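Side-chain contacts in 3',5'-nucleoside bisphosphate phosphatase (Chromobacterium violaceum, PDB 2YB1), which hydrolyses nucleoside 3',5'-bisphosphates to nucleoside 5'-phosphates and orthophosphate, using manganese ions bound in a PHP-family active site: residues 229-232 with 233-237; 201-204 with 205-209; 219-222 with 223-226; 18-21 with 22-26; 91-94 with 95-98. All coordinates share one frame; numbering follows the deposited sequence.

Interaction 1: residues 229-232 with 233-237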
loop_
_atom_site.group_PDB
_atom_site.type_symbol
_atom_site.label_atom_id
_atom_site.label_comp_id
_atom_site.label_asym_id
_atom_site.label_seq_id
_atom_site.Cartn_x
_atom_site.Cartn_y
_atom_site.Cartn_z
ATOM N N MET A 229 -10.813 -8.111 11.254
ATOM C CA MET A 229 -10.386 -7.137 12.253
ATOM C C MET A 229 -10.221 -7.805 13.600
ATOM O O MET A 229 -9.237 -7.576 14.297
ATOM C CB MET A 229 -11.394 -5.999 12.400
ATOM C CG MET A 229 -11.643 -5.204 11.135
ATOM S SD MET A 229 -12.580 -3.716 11.537
ATOM C CE MET A 229 -11.580 -3.069 12.863
ATOM N N HIS A 230 -11.207 -8.615 13.977
ATOM C CA HIS A 230 -11.150 -9.335 15.245
ATOM C C HIS A 230 -9.921 -10.247 15.316
ATOM O O HIS A 230 -9.178 -10.243 16.295
ATOM C CB HIS A 230 -12.440 -10.148 15.431
ATOM C CG HIS A 230 -12.433 -11.039 16.634
ATOM N ND1 HIS A 230 -12.806 -10.602 17.888
ATOM C CD2 HIS A 230 -12.109 -12.346 16.774
ATOM C CE1 HIS A 230 -12.710 -11.600 18.748
ATOM N NE2 HIS A 230 -12.291 -12.671 18.097
ATOM N N LYS A 231 -9.716 -11.033 14.267
ATOM C CA LYS A 231 -8.638 -12.012 14.227
ATOM C C LYS A 231 -7.258 -11.352 14.264
ATOM O O LYS A 231 -6.382 -11.758 15.017
ATOM C CB LYS A 231 -8.788 -12.882 12.980
ATOM C CG LYS A 231 -7.769 -13.973 12.869
ATOM C CD LYS A 231 -8.121 -14.905 11.725
ATOM C CE LYS A 231 -8.080 -14.200 10.392
ATOM N NZ LYS A 231 -8.409 -15.164 9.300
ATOM N N PHE A 232 -7.066 -10.310 13.468
ATOM C CA PHE A 232 -5.760 -9.645 13.454
ATOM C C PHE A 232 -5.492 -8.752 14.682
ATOM O O PHE A 232 -4.332 -8.590 15.094
ATOM C CB PHE A 232 -5.504 -8.984 12.092
ATOM C CG PHE A 232 -5.423 -9.987 10.988
ATOM C CD1 PHE A 232 -4.316 -10.816 10.884
ATOM C CD2 PHE A 232 -6.482 -10.174 10.112
ATOM C CE1 PHE A 232 -4.248 -11.787 9.899
ATOM C CE2 PHE A 232 -6.419 -11.134 9.117
ATOM C CZ PHE A 232 -5.303 -11.948 9.013
ATOM N N ALA A 233 -6.551 -8.227 15.297
ATOM C CA ALA A 233 -6.414 -7.580 16.605
ATOM C C ALA A 233 -5.791 -8.523 17.648
ATOM O O ALA A 233 -4.945 -8.108 18.445
ATOM C CB ALA A 233 -7.764 -7.062 17.101
ATOM N N LEU A 234 -6.231 -9.778 17.654
ATOM C CA LEU A 234 -5.690 -10.798 18.564
ATOM C C LEU A 234 -4.257 -11.190 18.215
ATOM O O LEU A 234 -3.418 -11.308 19.111
ATOM C CB LEU A 234 -6.572 -12.050 18.589
ATOM C CG LEU A 234 -7.962 -11.876 19.209
ATOM C CD1 LEU A 234 -8.706 -13.209 19.217
ATOM C CD2 LEU A 234 -7.835 -11.297 20.617
ATOM N N HIS A 235 -3.972 -11.392 16.927
ATOM C CA HIS A 235 -2.591 -11.646 16.492
ATOM C C HIS A 235 -1.691 -10.518 16.974
ATOM O O HIS A 235 -0.592 -10.757 17.492
ATOM C CB HIS A 235 -2.474 -11.744 14.963
ATOM C CG HIS A 235 -2.813 -13.091 14.398
ATOM N ND1 HIS A 235 -2.049 -14.214 14.634
ATOM C CD2 HIS A 235 -3.804 -13.482 13.559
ATOM C CE1 HIS A 235 -2.567 -15.243 13.987
ATOM N NE2 HIS A 235 -3.635 -14.826 13.329
ATOM N N ALA A 236 -2.153 -9.283 16.796
ATOM C CA ALA A 236 -1.360 -8.120 17.168
ATOM C C ALA A 236 -1.115 -8.110 18.669
ATOM O O ALA A 236 -0.001 -7.843 19.127
ATOM C CB ALA A 236 -2.049 -6.826 16.718
ATOM N N ASP A 237 -2.154 -8.415 19.444
ATOM C CA ASP A 237 -2.018 -8.351 20.897
ATOM C C ASP A 237 -1.025 -9.391 21.434
ATOM O O ASP A 237 -0.242 -9.094 22.338
ATOM C CB ASP A 237 -3.376 -8.491 21.593
ATOM C CG ASP A 237 -3.276 -8.271 23.087
ATOM O OD1 ASP A 237 -2.987 -7.124 23.492
ATOM O OD2 ASP A 237 -3.464 -9.243 23.852
#
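Residues 229-232 and 233-237 are successive turns of one alpha-helix, joined by four i to i+4 backbone bonds from A233, L234, H235 and A236 back to M229, H230, K231 and F232, with A233 N to M229 O and A236 N to F232 O both 2.9 Å. The main side-chain meeting is between F232 and H235, which lie side by side and point the same way. F232 CD1 comes within 3.8 Å of H235 CD2, and the two ring planes are inclined by 29° but slid so far apart, with 5.6 Å between centroids, that they barely overlap. With CG anti to the carbonyl carbon (chi1 -83°), H235 turns its ring back toward the preceding turn, and CD2 comes to 3.4 Å from K231 O. The aliphatic part of K231 runs beside the same imidazole. On the exposed flank, H230 NE2 reaches L234 CD1 at 3.8 Å, a marginal touch. F232 continues inward to P192 and the ring of H224, while F232 and H235 both rest on I202 of helix 199-211; A233 and A236 face strand 216-221. This two-sided packing is that of the helix in a beta-alpha-beta crossover, here linking parallel strands 216-221 and 242-246 of the PHP fold.

Interaction 2: residues 201-204 with 205-209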
loop_
_atom_site.group_PDB
_atom_site.type_symbol
_atom_site.label_atom_id
_atom_site.label_comp_id
_atom_site.label_asym_id
_atom_site.label_seq_id
_atom_site.Cartn_x
_atom_site.Cartn_y
_atom_site.Cartn_z
ATOM N N LEU A 201 1.085 -19.751 9.435
ATOM C CA LEU A 201 1.878 -18.914 8.539
ATOM C C LEU A 201 1.854 -17.446 8.948
ATOM O O LEU A 201 2.872 -16.757 8.867
ATOM C CB LEU A 201 1.410 -19.063 7.094
ATOM C CG LEU A 201 2.161 -20.146 6.322
ATOM C CD1 LEU A 201 1.747 -20.132 4.862
ATOM C CD2 LEU A 201 3.672 -19.944 6.459
ATOM N N ILE A 202 0.691 -16.967 9.381
ATOM C CA ILE A 202 0.580 -15.592 9.871
ATOM C C ILE A 202 1.521 -15.375 11.049
ATOM O O ILE A 202 2.231 -14.370 11.118
ATOM C CB ILE A 202 -0.871 -15.234 10.302
ATOM C CG1 ILE A 202 -1.791 -15.095 9.082
ATOM C CG2 ILE A 202 -0.876 -13.934 11.105
ATOM C CD1 ILE A 202 -1.453 -13.917 8.192
ATOM N N GLU A 203 1.522 -16.325 11.979
ATOM C CA GLU A 203 2.415 -16.250 13.131
ATOM C C GLU A 203 3.876 -16.237 12.702
ATOM O O GLU A 203 4.675 -15.480 13.234
ATOM C CB GLU A 203 2.154 -17.411 14.093
ATOM C CG GLU A 203 3.246 -17.594 15.126
ATOM C CD GLU A 203 2.734 -17.450 16.546
ATOM O OE1 GLU A 203 1.686 -16.794 16.737
ATOM O OE2 GLU A 203 3.378 -17.997 17.468
ATOM N N ARG A 204 4.219 -17.098 11.749
ATOM C CA ARG A 204 5.579 -17.184 11.217
ATOM C C ARG A 204 5.990 -15.859 10.565
ATOM O O ARG A 204 7.102 -15.358 10.778
ATOM C CB ARG A 204 5.658 -18.319 10.185
ATOM C CG ARG A 204 7.061 -18.648 9.720
ATOM C CD ARG A 204 7.895 -19.126 10.895
ATOM N NE ARG A 204 9.283 -18.681 10.808
ATOM C CZ ARG A 204 10.026 -18.326 11.855
ATOM N NH1 ARG A 204 9.520 -18.357 13.086
ATOM N NH2 ARG A 204 11.283 -17.940 11.667
ATOM N N LEU A 205 5.087 -15.300 9.760
ATOM C CA LEU A 205 5.328 -14.005 9.125
ATOM C C LEU A 205 5.570 -12.909 10.167
ATOM O O LEU A 205 6.519 -12.130 10.042
ATOM C CB LEU A 205 4.156 -13.621 8.214
ATOM C CG LEU A 205 4.223 -12.216 7.605
ATOM C CD1 LEU A 205 5.508 -12.020 6.758
ATOM C CD2 LEU A 205 2.969 -11.925 6.772
ATOM N N ILE A 206 4.709 -12.850 11.185
ATOM C CA ILE A 206 4.868 -11.892 12.285
ATOM C C ILE A 206 6.214 -12.033 13.014
ATOM O O ILE A 206 6.909 -11.038 13.244
ATOM C CB ILE A 206 3.710 -11.982 13.304
ATOM C CG1 ILE A 206 2.400 -11.475 12.666
ATOM C CG2 ILE A 206 4.052 -11.200 14.578
ATOM C CD1 ILE A 206 1.186 -11.649 13.544
ATOM N N LEU A 207 6.578 -13.260 13.376
ATOM C CA LEU A 207 7.859 -13.503 14.040
ATOM C C LEU A 207 9.049 -13.043 13.188
ATOM O O LEU A 207 9.953 -12.376 13.690
ATOM C CB LEU A 207 8.002 -14.981 14.410
ATOM C CG LEU A 207 7.010 -15.431 15.484
ATOM C CD1 LEU A 207 7.273 -16.870 15.907
ATOM C CD2 LEU A 207 7.082 -14.485 16.694
ATOM N N ASP A 208 9.043 -13.395 11.903
ATOM C CA ASP A 208 10.075 -12.935 10.972
ATOM C C ASP A 208 10.085 -11.398 10.866
ATOM O O ASP A 208 11.140 -10.752 10.842
ATOM C CB ASP A 208 9.817 -13.526 9.578
ATOM C CG ASP A 208 10.210 -14.994 9.472
ATOM O OD1 ASP A 208 10.550 -15.607 10.508
ATOM O OD2 ASP A 208 10.187 -15.528 8.341
ATOM N N PHE A 209 8.885 -10.832 10.776
ATOM C CA PHE A 209 8.669 -9.386 10.662
ATOM C C PHE A 209 9.270 -8.664 11.878
ATOM O O PHE A 209 10.070 -7.729 11.748
ATOM C CB PHE A 209 7.153 -9.144 10.526
ATOM C CG PHE A 209 6.738 -7.702 10.563
ATOM C CD1 PHE A 209 7.001 -6.849 9.483
ATOM C CD2 PHE A 209 6.020 -7.211 11.641
ATOM C CE1 PHE A 209 6.589 -5.516 9.510
ATOM C CE2 PHE A 209 5.598 -5.877 11.674
ATOM C CZ PHE A 209 5.882 -5.031 10.608
HETATM O O HOH W 1 10.223 -18.183 7.913
#
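I202 and I206 meet on the tightly packed side of helix 199-211, CG2 of the first lying 3.9 Å from CD1 of the second. I206 CG1 is anti to its carbonyl carbon (chi1 -69°), which lays that branch over the previous turn, 3.3 Å from I202 O. Neighbouring elements close this side: F232 and H235 of helix 226-239 cover I202, and I189 of strand 186-189 backs I206. The R204 side is looser and wetter. Its chain bends at chi2 and chi3 to bring NH2 to D208 OD1, a 2.7 Å salt bridge, but OD1 sits over one face of the guanidinium and the two planes stand 89° apart. The pair therefore lacks the coplanar, two-pronged form. A water in the guanidinium plane completes the link, accepting from R204 NE at 3.1 Å and donating to D208 OD2 at 2.7 Å. D208 OD2 also receives W69 NE1, so the carboxylate is held from several directions. L207 CD1 approaches R204 NH1 at 3.9 Å, and E203 turns its carboxylate to R238 and H239. Such an amphipathic helix, with aliphatic groups inward and an i to i+4 ion pair outward, is the connecting element of the beta-alpha-beta unit between strands 186-189 and 216-221.

Interaction 3: residues 219-222 with 223-226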
loop_
_atom_site.group_PDB
_atom_site.type_symbol
_atom_site.label_atom_id
_atom_site.label_comp_id
_atom_site.label_asym_id
_atom_site.label_seq_id
_atom_site.Cartn_x
_atom_site.Cartn_y
_atom_site.Cartn_z
ATOM N N VAL A 219 -5.040 -3.610 11.214
ATOM C CA VAL A 219 -6.199 -4.257 11.804
ATOM C C VAL A 219 -7.447 -3.751 11.092
ATOM O O VAL A 219 -8.249 -4.537 10.593
ATOM C CB VAL A 219 -6.259 -4.035 13.323
ATOM C CG1 VAL A 219 -7.579 -4.557 13.887
ATOM C CG2 VAL A 219 -5.079 -4.743 13.974
ATOM N N ALA A 220 -7.649 -2.437 11.102
ATOM C CA ALA A 220 -8.727 -1.865 10.313
ATOM C C ALA A 220 -8.188 -1.631 8.899
ATOM O O ALA A 220 -7.185 -0.951 8.713
ATOM C CB ALA A 220 -9.231 -0.581 10.939
ATOM N N SER A 221 -8.819 -2.249 7.911
ATOM C CA SER A 221 -8.365 -2.124 6.531
ATOM C C SER A 221 -9.552 -2.243 5.583
ATOM O O SER A 221 -10.481 -3.025 5.823
ATOM C CB SER A 221 -7.297 -3.184 6.232
ATOM O OG SER A 221 -7.133 -3.393 4.845
ATOM N N GLY A 222 -9.532 -1.452 4.513
ATOM C CA GLY A 222 -10.584 -1.506 3.521
ATOM C C GLY A 222 -10.714 -2.904 2.963
ATOM O O GLY A 222 -11.770 -3.273 2.446
ATOM N N SER A 223 -9.643 -3.684 3.092
ATOM C CA SER A 223 -9.595 -5.068 2.611
ATOM C C SER A 223 -10.038 -6.110 3.651
ATOM O O SER A 223 -9.965 -7.309 3.386
ATOM C CB SER A 223 -8.178 -5.428 2.133
ATOM O OG SER A 223 -7.723 -4.562 1.102
ATOM N N HIS A 224 -10.483 -5.663 4.825
ATOM C CA HIS A 224 -10.780 -6.580 5.917
ATOM C C HIS A 224 -12.262 -6.672 6.221
ATOM O O HIS A 224 -12.982 -5.676 6.159
ATOM C CB HIS A 224 -10.042 -6.162 7.194
ATOM C CG HIS A 224 -8.617 -6.618 7.246
ATOM N ND1 HIS A 224 -7.765 -6.275 8.275
ATOM C CD2 HIS A 224 -7.894 -7.388 6.396
ATOM C CE1 HIS A 224 -6.577 -6.813 8.054
ATOM N NE2 HIS A 224 -6.632 -7.500 6.925
ATOM N N SER A 225 -12.718 -7.872 6.559
ATOM C CA SER A 225 -14.052 -8.018 7.096
ATOM C C SER A 225 -13.971 -7.765 8.593
ATOM O O SER A 225 -12.872 -7.664 9.164
ATOM C CB SER A 225 -14.559 -9.436 6.859
ATOM O OG SER A 225 -13.773 -10.362 7.599
ATOM N N LEU A 226 -15.123 -7.725 9.248
ATOM C CA LEU A 226 -15.137 -7.537 10.691
ATOM C C LEU A 226 -14.469 -8.714 11.387
ATOM O O LEU A 226 -13.792 -8.525 12.407
ATOM C CB LEU A 226 -16.563 -7.329 11.214
ATOM C CG LEU A 226 -17.199 -5.990 10.816
ATOM C CD1 LEU A 226 -18.609 -5.872 11.376
ATOM C CD2 LEU A 226 -16.329 -4.804 11.258
#
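S223 touches S221 at the start of the turn, where S221 OG comes within 3.5 Å of S223 CB. S221 OG is anti to its backbone N (chi1 161°), which carries the hydroxyl forward along the chain toward that carbon. The side chain of S223 itself heads out of the turn toward the metal site: it touches D248, a ligand of a manganese ion, and its OG makes a weak hydrogen bond to R194. H224 follows, and its backbone N closes the type I beta turn from S221 to H224 by bonding S221 O at 2.8 Å, the donor standing well above the carbonyl plane. This turn ends strand 216-221 at the C-terminal edge of the parallel strands, the edge at which PHP enzymes, like other proteins with a TIM-barrel-like fold, gather their metal ligands. The H224 imidazole then turns back toward V219 and S221. ND1 donates to V219 O at 2.9 Å in an almost straight bond (173°); ND1 stands 48° out of the carbonyl plane. S221 CB covers one face of the ring in a CH-pi contact, 3.9 Å from the centroid and offset toward the rim. At the other nitrogen, NE2 takes the N-H of G193. Bonds at both nitrogens, with V219 O in the ring plane at ND1, hold the ring's rotation and identify ND1 as the protonated one. S225 leaves the turn as the N-cap of helix 226-239, its OG bonding a backbone N just beyond L226.

Interaction 4: residues 18-21 with 22-26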
loop_
_atom_site.group_PDB
_atom_site.type_symbol
_atom_site.label_atom_id
_atom_site.label_comp_id
_atom_site.label_asym_id
_atom_site.label_seq_id
_atom_site.Cartn_x
_atom_site.Cartn_y
_atom_site.Cartn_z
ATOM N N THR A 18 -4.503 12.316 -8.150
ATOM C CA THR A 18 -3.209 12.894 -7.810
ATOM C C THR A 18 -3.087 13.027 -6.286
ATOM O O THR A 18 -4.082 12.959 -5.557
ATOM C CB THR A 18 -3.016 14.287 -8.449
ATOM O OG1 THR A 18 -3.954 15.205 -7.873
ATOM C CG2 THR A 18 -3.222 14.218 -9.973
ATOM N N PRO A 19 -1.858 13.217 -5.793
ATOM C CA PRO A 19 -1.694 13.426 -4.352
ATOM C C PRO A 19 -2.592 14.566 -3.846
ATOM O O PRO A 19 -3.209 14.433 -2.793
ATOM C CB PRO A 19 -0.201 13.773 -4.226
ATOM C CG PRO A 19 0.442 13.027 -5.412
ATOM C CD PRO A 19 -0.567 13.208 -6.517
ATOM N N THR A 20 -2.676 15.675 -4.583
ATOM C CA THR A 20 -3.537 16.776 -4.152
ATOM C C THR A 20 -5.008 16.346 -4.141
ATOM O O THR A 20 -5.734 16.594 -3.172
ATOM C CB THR A 20 -3.335 18.047 -5.002
ATOM O OG1 THR A 20 -2.037 18.586 -4.742
ATOM C CG2 THR A 20 -4.363 19.110 -4.639
ATOM N N GLU A 21 -5.439 15.670 -5.202
ATOM C CA GLU A 21 -6.840 15.274 -5.320
ATOM C C GLU A 21 -7.271 14.291 -4.238
ATOM O O GLU A 21 -8.379 14.394 -3.711
ATOM C CB GLU A 21 -7.119 14.672 -6.699
ATOM C CG GLU A 21 -7.066 15.684 -7.832
ATOM C CD GLU A 21 -7.126 15.022 -9.201
ATOM O OE1 GLU A 21 -6.874 13.802 -9.292
ATOM O OE2 GLU A 21 -7.421 15.722 -10.182
ATOM N N VAL A 22 -6.407 13.331 -3.916
ATOM C CA VAL A 22 -6.778 12.288 -2.949
ATOM C C VAL A 22 -6.830 12.862 -1.528
ATOM O O VAL A 22 -7.729 12.534 -0.747
ATOM C CB VAL A 22 -5.872 11.020 -3.063
ATOM C CG1 VAL A 22 -4.469 11.293 -2.540
ATOM C CG2 VAL A 22 -6.525 9.800 -2.345
ATOM N N ILE A 23 -5.902 13.765 -1.218
ATOM C CA ILE A 23 -5.933 14.471 0.068
ATOM C C ILE A 23 -7.187 15.342 0.190
ATOM O O ILE A 23 -7.852 15.355 1.235
ATOM C CB ILE A 23 -4.659 15.350 0.281
ATOM C CG1 ILE A 23 -3.398 14.475 0.391
ATOM C CG2 ILE A 23 -4.813 16.251 1.504
ATOM C CD1 ILE A 23 -3.418 13.500 1.567
ATOM N N ASP A 24 -7.510 16.064 -0.882
ATOM C CA ASP A 24 -8.701 16.912 -0.908
ATOM C C ASP A 24 -9.985 16.091 -0.726
ATOM O O ASP A 24 -10.924 16.534 -0.062
ATOM C CB ASP A 24 -8.768 17.712 -2.214
ATOM C CG ASP A 24 -7.802 18.895 -2.230
ATOM O OD1 ASP A 24 -7.224 19.230 -1.166
ATOM O OD2 ASP A 24 -7.623 19.494 -3.312
ATOM N N ARG A 25 -10.022 14.899 -1.320
ATOM C CA ARG A 25 -11.174 14.010 -1.194
ATOM C C ARG A 25 -11.276 13.515 0.247
ATOM O O ARG A 25 -12.345 13.565 0.853
ATOM C CB ARG A 25 -11.057 12.826 -2.158
ATOM C CG ARG A 25 -12.239 11.834 -2.101
ATOM C CD ARG A 25 -12.003 10.672 -3.068
ATOM N NE ARG A 25 -13.096 9.696 -3.084
ATOM C CZ ARG A 25 -14.146 9.726 -3.904
ATOM N NH1 ARG A 25 -14.280 10.701 -4.795
ATOM N NH2 ARG A 25 -15.075 8.772 -3.832
ATOM N N ALA A 26 -10.155 13.055 0.800
ATOM C CA ALA A 26 -10.117 12.629 2.199
ATOM C C ALA A 26 -10.596 13.758 3.117
ATOM O O ALA A 26 -11.297 13.521 4.102
ATOM C CB ALA A 26 -8.705 12.207 2.580
#
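V22 and T18 meet at a helix start where the side chains of T18 and E21 exchange bonds with each other's backbone. T18 OG1 accepts from E21 N at 3.1 Å, and E21 OE1 accepts from T18 N at 3.0 Å, the donor standing 37° out of the carboxylate plane. E21 can return because its CG is anti to the carbonyl carbon (chi1 -70°) and the chain beyond is extended, pointing back along the helix. The first backbone bond, V22 N to T18 O, measures 2.9 Å. V22 places CG1 between its backbone N and carbonyl carbon (chi1 72°); this torsion turns the methyl back toward the first turn, 3.4 Å from P19 O. I23 CG1 comes to 3.2 Å from the same oxygen, which also accepts I23 N. Farther round, T20 and D24 run side by side, with T20 CG2 3.5 Å from D24 OD2, a methyl against a carboxylate oxygen. Their polar ends are engaged by other parts of the fold: T20 OG1 bonds E47, D24 forms a salt bridge with R55, and R25 pairs with D258. I23 packs on helix 45-54 and on L34. Together T18 and E21 form a capping box, which satisfies amides at the N-terminal end of helix 19-27, the helix that crosses over between strands 4-5 and 33-36 of the PHP domain.

Interaction 5: residues 91-94 with 95-98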
loop_
_atom_site.group_PDB
_atom_site.type_symbol
_atom_site.label_atom_id
_atom_site.label_comp_id
_atom_site.label_asym_id
_atom_site.label_seq_id
_atom_site.Cartn_x
_atom_site.Cartn_y
_atom_site.Cartn_z
ATOM N N GLY A 91 16.801 1.487 -1.982
ATOM C CA GLY A 91 16.067 0.236 -1.903
ATOM C C GLY A 91 14.779 0.285 -2.700
ATOM O O GLY A 91 14.462 -0.635 -3.452
ATOM N N LEU A 92 14.013 1.359 -2.543
ATOM C CA LEU A 92 12.782 1.487 -3.321
ATOM C C LEU A 92 13.076 1.494 -4.817
ATOM O O LEU A 92 12.353 0.873 -5.605
ATOM C CB LEU A 92 12.006 2.748 -2.934
ATOM C CG LEU A 92 11.487 2.804 -1.497
ATOM C CD1 LEU A 92 10.660 4.074 -1.341
ATOM C CD2 LEU A 92 10.655 1.554 -1.151
ATOM N N LYS A 93 14.129 2.205 -5.214
ATOM C CA LYS A 93 14.502 2.238 -6.621
ATOM C C LYS A 93 14.821 0.828 -7.141
ATOM O O LYS A 93 14.452 0.472 -8.264
ATOM C CB LYS A 93 15.692 3.176 -6.843
ATOM C CG LYS A 93 15.981 3.449 -8.305
ATOM C CD LYS A 93 17.057 4.507 -8.457
ATOM C CE LYS A 93 17.254 4.850 -9.935
ATOM N NZ LYS A 93 18.282 5.912 -10.143
ATOM N N SER A 94 15.508 0.030 -6.327
ATOM C CA SER A 94 15.881 -1.323 -6.743
ATOM C C SER A 94 14.651 -2.216 -6.939
ATOM O O SER A 94 14.662 -3.115 -7.787
ATOM C CB SER A 94 16.877 -1.961 -5.766
ATOM O OG SER A 94 16.237 -2.451 -4.592
ATOM N N ILE A 95 13.592 -1.957 -6.170
ATOM C CA ILE A 95 12.312 -2.662 -6.333
ATOM C C ILE A 95 11.553 -2.221 -7.595
ATOM O O ILE A 95 10.849 -3.019 -8.211
ATOM C CB ILE A 95 11.360 -2.461 -5.114
ATOM C CG1 ILE A 95 12.057 -2.787 -3.793
ATOM C CG2 ILE A 95 10.091 -3.288 -5.286
ATOM C CD1 ILE A 95 12.789 -4.106 -3.801
ATOM N N ARG A 96 11.673 -0.951 -7.973
ATOM C CA ARG A 96 10.986 -0.453 -9.169
ATOM C C ARG A 96 11.651 -0.914 -10.470
ATOM O O ARG A 96 11.007 -0.935 -11.520
ATOM C CB ARG A 96 10.929 1.084 -9.175
ATOM C CG ARG A 96 10.164 1.701 -8.017
ATOM C CD ARG A 96 9.863 3.168 -8.258
ATOM N NE ARG A 96 11.053 4.017 -8.351
ATOM C CZ ARG A 96 11.667 4.562 -7.305
ATOM N NH1 ARG A 96 11.233 4.310 -6.073
ATOM N NH2 ARG A 96 12.728 5.345 -7.488
ATOM N N GLU A 97 12.933 -1.266 -10.392
ATOM C CA GLU A 97 13.771 -1.515 -11.575
ATOM C C GLU A 97 13.218 -2.489 -12.624
ATOM O O GLU A 97 13.315 -2.229 -13.827
ATOM C CB GLU A 97 15.174 -1.975 -11.159
ATOM C CG GLU A 97 16.140 -0.857 -10.797
ATOM C CD GLU A 97 17.523 -1.394 -10.435
ATOM O OE1 GLU A 97 17.928 -2.421 -11.024
ATOM O OE2 GLU A 97 18.193 -0.803 -9.554
ATOM N N GLY A 98 12.672 -3.614 -12.180
ATOM C CA GLY A 98 12.181 -4.618 -13.112
ATOM C C GLY A 98 10.720 -4.456 -13.506
ATOM O O GLY A 98 10.172 -5.281 -14.235
#
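I95 lies over the carbonyl of G91 on helix 86-96, its CG1 3.2 Å from G91 O. CG1 is anti to the carbonyl carbon (chi1 -52°), which leans the branch back over the preceding turn, and I95 CD1 reaches S94 OG at 3.9 Å. G91 O is gripped twice, by I95 N at 3.1 Å and by S94 OG at 2.8 Å. Weak bonds mix in here: I95 N and R96 N each add a weak i to i+3 bond to a regular i to i+4 one, and E97 N to K93 O is weak as well. The segment leads toward the substrate-binding residues R99 to R102 of the PHP domain. R96 folds its guanidinium back at chi3 across the preceding turn. K93 CA lies over one face, 3.6 Å from the guanidinium plane and offset toward the rim, while R96 NH1 approaches L92 CB at 3.6 Å and R96 NH2 approaches K93 CB at 3.7 Å. The K93 side chain crosses that of R96 at about a right angle, its amine held well apart. R96 NH1 donates to D40 O, next in sequence to the metal ligand H39. The side chains of S94 and I95 both touch W179 of helix 173-182.

How the interactions relate
Interactions 2, 3 and 1 follow one another along helix 199-211, strand 216-221 with its turn, and helix 226-239, and form one connected group. Interaction 1 touches both others: H235 CE1 lies 3.6 Å from I202 CG2 of interaction 2, and F232 CD2 lies 3.9 Å from H224 CE1 of interaction 3. Interactions 2 and 3 do not touch, their nearest atoms being about 8 Å apart. Of the five, interaction 3 comes closest to the metals, with the S223 side chain about 7 Å from a manganese ion. Interactions 4 and 5 touch none of the others. The I95 side chain of interaction 5 is about 8 Å from AMP; the V22 side chain of interaction 4 is about 11 Å from a manganese ion, and its centre about 22 Å from that of interaction 3.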